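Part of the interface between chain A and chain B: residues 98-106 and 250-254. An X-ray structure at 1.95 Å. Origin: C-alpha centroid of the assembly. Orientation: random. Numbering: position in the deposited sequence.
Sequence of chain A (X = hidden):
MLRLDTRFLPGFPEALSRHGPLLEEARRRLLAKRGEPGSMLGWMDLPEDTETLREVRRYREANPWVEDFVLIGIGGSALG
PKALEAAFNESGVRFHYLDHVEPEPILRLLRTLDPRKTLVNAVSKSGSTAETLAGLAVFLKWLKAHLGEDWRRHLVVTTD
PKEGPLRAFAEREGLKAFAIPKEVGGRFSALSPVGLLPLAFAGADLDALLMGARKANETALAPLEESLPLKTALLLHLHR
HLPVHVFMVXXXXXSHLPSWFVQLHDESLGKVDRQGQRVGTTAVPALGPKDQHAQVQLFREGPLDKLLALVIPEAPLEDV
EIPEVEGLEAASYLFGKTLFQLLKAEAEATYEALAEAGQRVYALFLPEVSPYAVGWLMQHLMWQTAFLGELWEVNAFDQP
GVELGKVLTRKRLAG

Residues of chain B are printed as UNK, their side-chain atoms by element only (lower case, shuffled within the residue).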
# COMPACT_ATOMS: atom_id res chain seq x y z
N LEU A 98 9.59 5.29 -10.96
CA LEU A 98 10.37 4.10 -11.26
C LEU A 98 11.07 3.69 -9.97
O LEU A 98 12.24 4.00 -9.74
CB LEU A 98 11.41 4.37 -12.36
CG LEU A 98 11.13 3.63 -13.67
CD1 LEU A 98 9.95 4.30 -14.38
CD2 LEU A 98 12.37 3.63 -14.56
N ASP A 99 10.30 3.01 -9.12
CA ASP A 99 10.77 2.52 -7.82
C ASP A 99 10.76 0.99 -7.91
O ASP A 99 10.43 0.29 -6.95
CB ASP A 99 9.82 2.99 -6.72
CG ASP A 99 8.38 2.56 -6.95
OD1 ASP A 99 8.07 2.15 -8.10
OD2 ASP A 99 7.56 2.62 -6.01
N HIS A 100 11.13 0.50 -9.09
CA HIS A 100 11.15 -0.94 -9.34
C HIS A 100 11.91 -1.15 -10.64
O HIS A 100 12.28 -0.18 -11.32
CB HIS A 100 9.71 -1.43 -9.51
CG HIS A 100 9.06 -0.90 -10.75
ND1 HIS A 100 9.24 -1.49 -11.98
CD2 HIS A 100 8.31 0.20 -10.96
CE1 HIS A 100 8.62 -0.77 -12.90
NE2 HIS A 100 8.04 0.26 -12.30
N VAL A 101 12.14 -2.41 -11.00
CA VAL A 101 12.86 -2.71 -12.23
C VAL A 101 12.16 -3.76 -13.10
O VAL A 101 12.79 -4.40 -13.93
CB VAL A 101 14.30 -3.18 -11.92
CG1 VAL A 101 15.11 -2.03 -11.34
CG2 VAL A 101 14.27 -4.33 -10.93
N GLU A 102 10.85 -3.92 -12.90
CA GLU A 102 10.09 -4.88 -13.70
C GLU A 102 9.98 -4.26 -15.09
O GLU A 102 9.51 -3.13 -15.24
CB GLU A 102 8.70 -5.12 -13.09
CG GLU A 102 7.89 -6.19 -13.79
CD GLU A 102 6.60 -6.53 -13.05
OE1 GLU A 102 5.87 -5.59 -12.67
OE2 GLU A 102 6.32 -7.73 -12.86
N PRO A 103 10.42 -4.99 -16.13
CA PRO A 103 10.40 -4.52 -17.53
C PRO A 103 9.13 -4.00 -18.19
O PRO A 103 9.16 -2.93 -18.81
CB PRO A 103 11.01 -5.70 -18.30
CG PRO A 103 10.65 -6.89 -17.45
CD PRO A 103 10.90 -6.38 -16.06
N GLU A 104 8.02 -4.72 -18.06
CA GLU A 104 6.79 -4.30 -18.73
C GLU A 104 6.27 -2.90 -18.39
O GLU A 104 5.97 -2.12 -19.30
CB GLU A 104 5.70 -5.35 -18.52
CG GLU A 104 6.03 -6.74 -19.06
CD GLU A 104 6.98 -7.54 -18.17
OE1 GLU A 104 7.15 -7.16 -16.99
OE2 GLU A 104 7.54 -8.55 -18.64
N PRO A 105 6.15 -2.56 -17.09
CA PRO A 105 5.65 -1.22 -16.73
C PRO A 105 6.54 -0.10 -17.30
O PRO A 105 6.06 0.94 -17.72
CB PRO A 105 5.67 -1.25 -15.20
CG PRO A 105 5.45 -2.71 -14.89
CD PRO A 105 6.34 -3.40 -15.89
N ILE A 106 7.84 -0.34 -17.31
CA ILE A 106 8.78 0.64 -17.82
C ILE A 106 8.65 0.76 -19.34
O ILE A 106 8.66 1.85 -19.89
CB ILE A 106 10.21 0.25 -17.41
CG1 ILE A 106 10.34 0.42 -15.89
CG2 ILE A 106 11.24 1.10 -18.16
CD1 ILE A 106 11.61 -0.13 -15.29
N UNK B 250 7.43 -9.80 -5.63
CA UNK B 250 8.45 -9.18 -6.47
C UNK B 250 7.94 -8.84 -7.86
O UNK B 250 8.33 -9.46 -8.86
c UNK B 250 12.48 -8.98 -3.45
c UNK B 250 11.38 -9.77 -3.14
c UNK B 250 10.70 -9.75 -5.49
c UNK B 250 9.69 -10.07 -6.56
c UNK B 250 11.82 -8.97 -5.77
o UNK B 250 13.33 -8.55 -2.46
c UNK B 250 10.49 -10.16 -4.16
c UNK B 250 12.71 -8.58 -4.77
N UNK B 251 7.08 -7.83 -7.92
CA UNK B 251 6.48 -7.36 -9.16
C UNK B 251 5.79 -6.03 -8.92
O UNK B 251 5.26 -5.79 -7.83
o UNK B 251 4.77 -7.92 -10.82
c UNK B 251 5.47 -8.39 -9.67
N UNK B 252 5.81 -5.14 -9.91
CA UNK B 252 5.14 -3.85 -9.80
C UNK B 252 3.73 -4.01 -10.37
O UNK B 252 2.78 -3.39 -9.90
o UNK B 252 5.91 -1.23 -8.27
c UNK B 252 5.23 -1.40 -10.56
c UNK B 252 5.15 -0.79 -9.17
o UNK B 252 4.34 0.14 -8.98
c UNK B 252 5.90 -2.77 -10.57
N UNK B 253 3.60 -4.84 -11.41
CA UNK B 253 2.30 -5.10 -12.02
C UNK B 253 1.36 -5.65 -10.95
O UNK B 253 0.17 -5.35 -10.94
c UNK B 253 2.44 -6.12 -13.16
n UNK B 253 3.07 -9.22 -16.59
c UNK B 253 3.19 -5.59 -14.38
n UNK B 253 2.15 -7.23 -15.91
c UNK B 253 3.41 -6.69 -15.41
n UNK B 253 0.82 -8.84 -16.88
c UNK B 253 2.02 -8.43 -16.47
N UNK B 254 1.91 -6.44 -10.04
CA UNK B 254 1.14 -7.03 -8.94
C UNK B 254 1.23 -6.20 -7.66
O UNK B 254 1.01 -6.72 -6.57
c UNK B 254 -0.17 -9.59 -9.92
c UNK B 254 1.64 -8.45 -8.65
c UNK B 254 1.34 -9.51 -9.69
c UNK B 254 1.89 -10.86 -9.22
O HOH W 1 5.24 2.72 -8.54
O HOH W 2 5.94 -9.25 -15.56

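Position 250 of chain B carries eight side-chain atoms: one carbon, then a six-membered ring of carbons bearing a single oxygen. The side chain makes no contact with the chain A stretch, and the terminal oxygen finds its hydrogen bond elsewhere in the structure. A six-carbon ring with one oxygen is tyrosine, so this is Tyr B250, a neighbour of the contact and not a party to it.

Position 251 has two side-chain atoms, a carbon and then an oxygen, with no branch. The oxygen lies 2.6 Å from OE2 of Glu A102, a short hydrogen bond in which the side chain of 251 is the donor. One carbon and one oxygen, unbranched, make Ser B251. Although its CA-to-CB bond points away from chain A overall, the t rotamer sets OG against the carboxylate.

Position 252 shows three carbons in a row, the third carrying two oxygens: a carboxylate at the end of a two-methylene chain. It points toward chain A, and its second side-chain carbon sits over one face of the His A100 ring, 3.7 Å from the centroid and 22° off the ring normal, a CH-pi contact. This is Glu B252. At the tip, OE1 of Glu B252 comes within 4.0 Å of Asp A99 OD1, two like charges close together. Water 1 bridges the two residues, donating at 2.9 Å to Asp A99 OD1 and at 2.8 Å to Glu B252 OE2.

Position 253 shows three carbons, a nitrogen, then a carbon carrying two more nitrogens. Its aliphatic part packs on chain A, with the second side-chain carbon 3.7 Å from CG of Pro A105 and the third 4.1 Å from CB of Glu A104. The guanidinium at the end identifies Arg B253. Its charged end makes no salt bridge here; NH1 stays 4.6 Å from Glu A104 OE1. Water 2 fills in, accepting from Arg B253 NH1 at 3.0 Å and donating to Glu A102 OE2 at 3.1 Å and, weakly, to Glu A104 OE1 at 2.8 Å.

Position 254 holds four carbons forked at the second, and they make no contact with the chain A stretch; this is Leu B254. Its backbone N makes a weak 3.3 Å hydrogen bond to Ser B251 OG, so that hydroxyl serves both its own loop and the partner chain.

The contact turns on one extended carboxylate. Glu A102, at the N-cap position, reaches across and receives three direct hydrogen bonds: OG of Ser B251 on OE2, and on OE1 the backbone N of Glu B252 at 2.8 Å and of Arg B253 at 2.7 Å. Its own N is tied to His A100 ND1 at 3.1 Å, linking the carboxylate's base to the ring that Glu B252 covers. The design rule is to let one acidic side chain read consecutive backbone amides, to pack methylenes on ring and proline, and to let water and partners elsewhere in the structure satisfy the remaining charged groups.

Chain B (250-254) YSERL
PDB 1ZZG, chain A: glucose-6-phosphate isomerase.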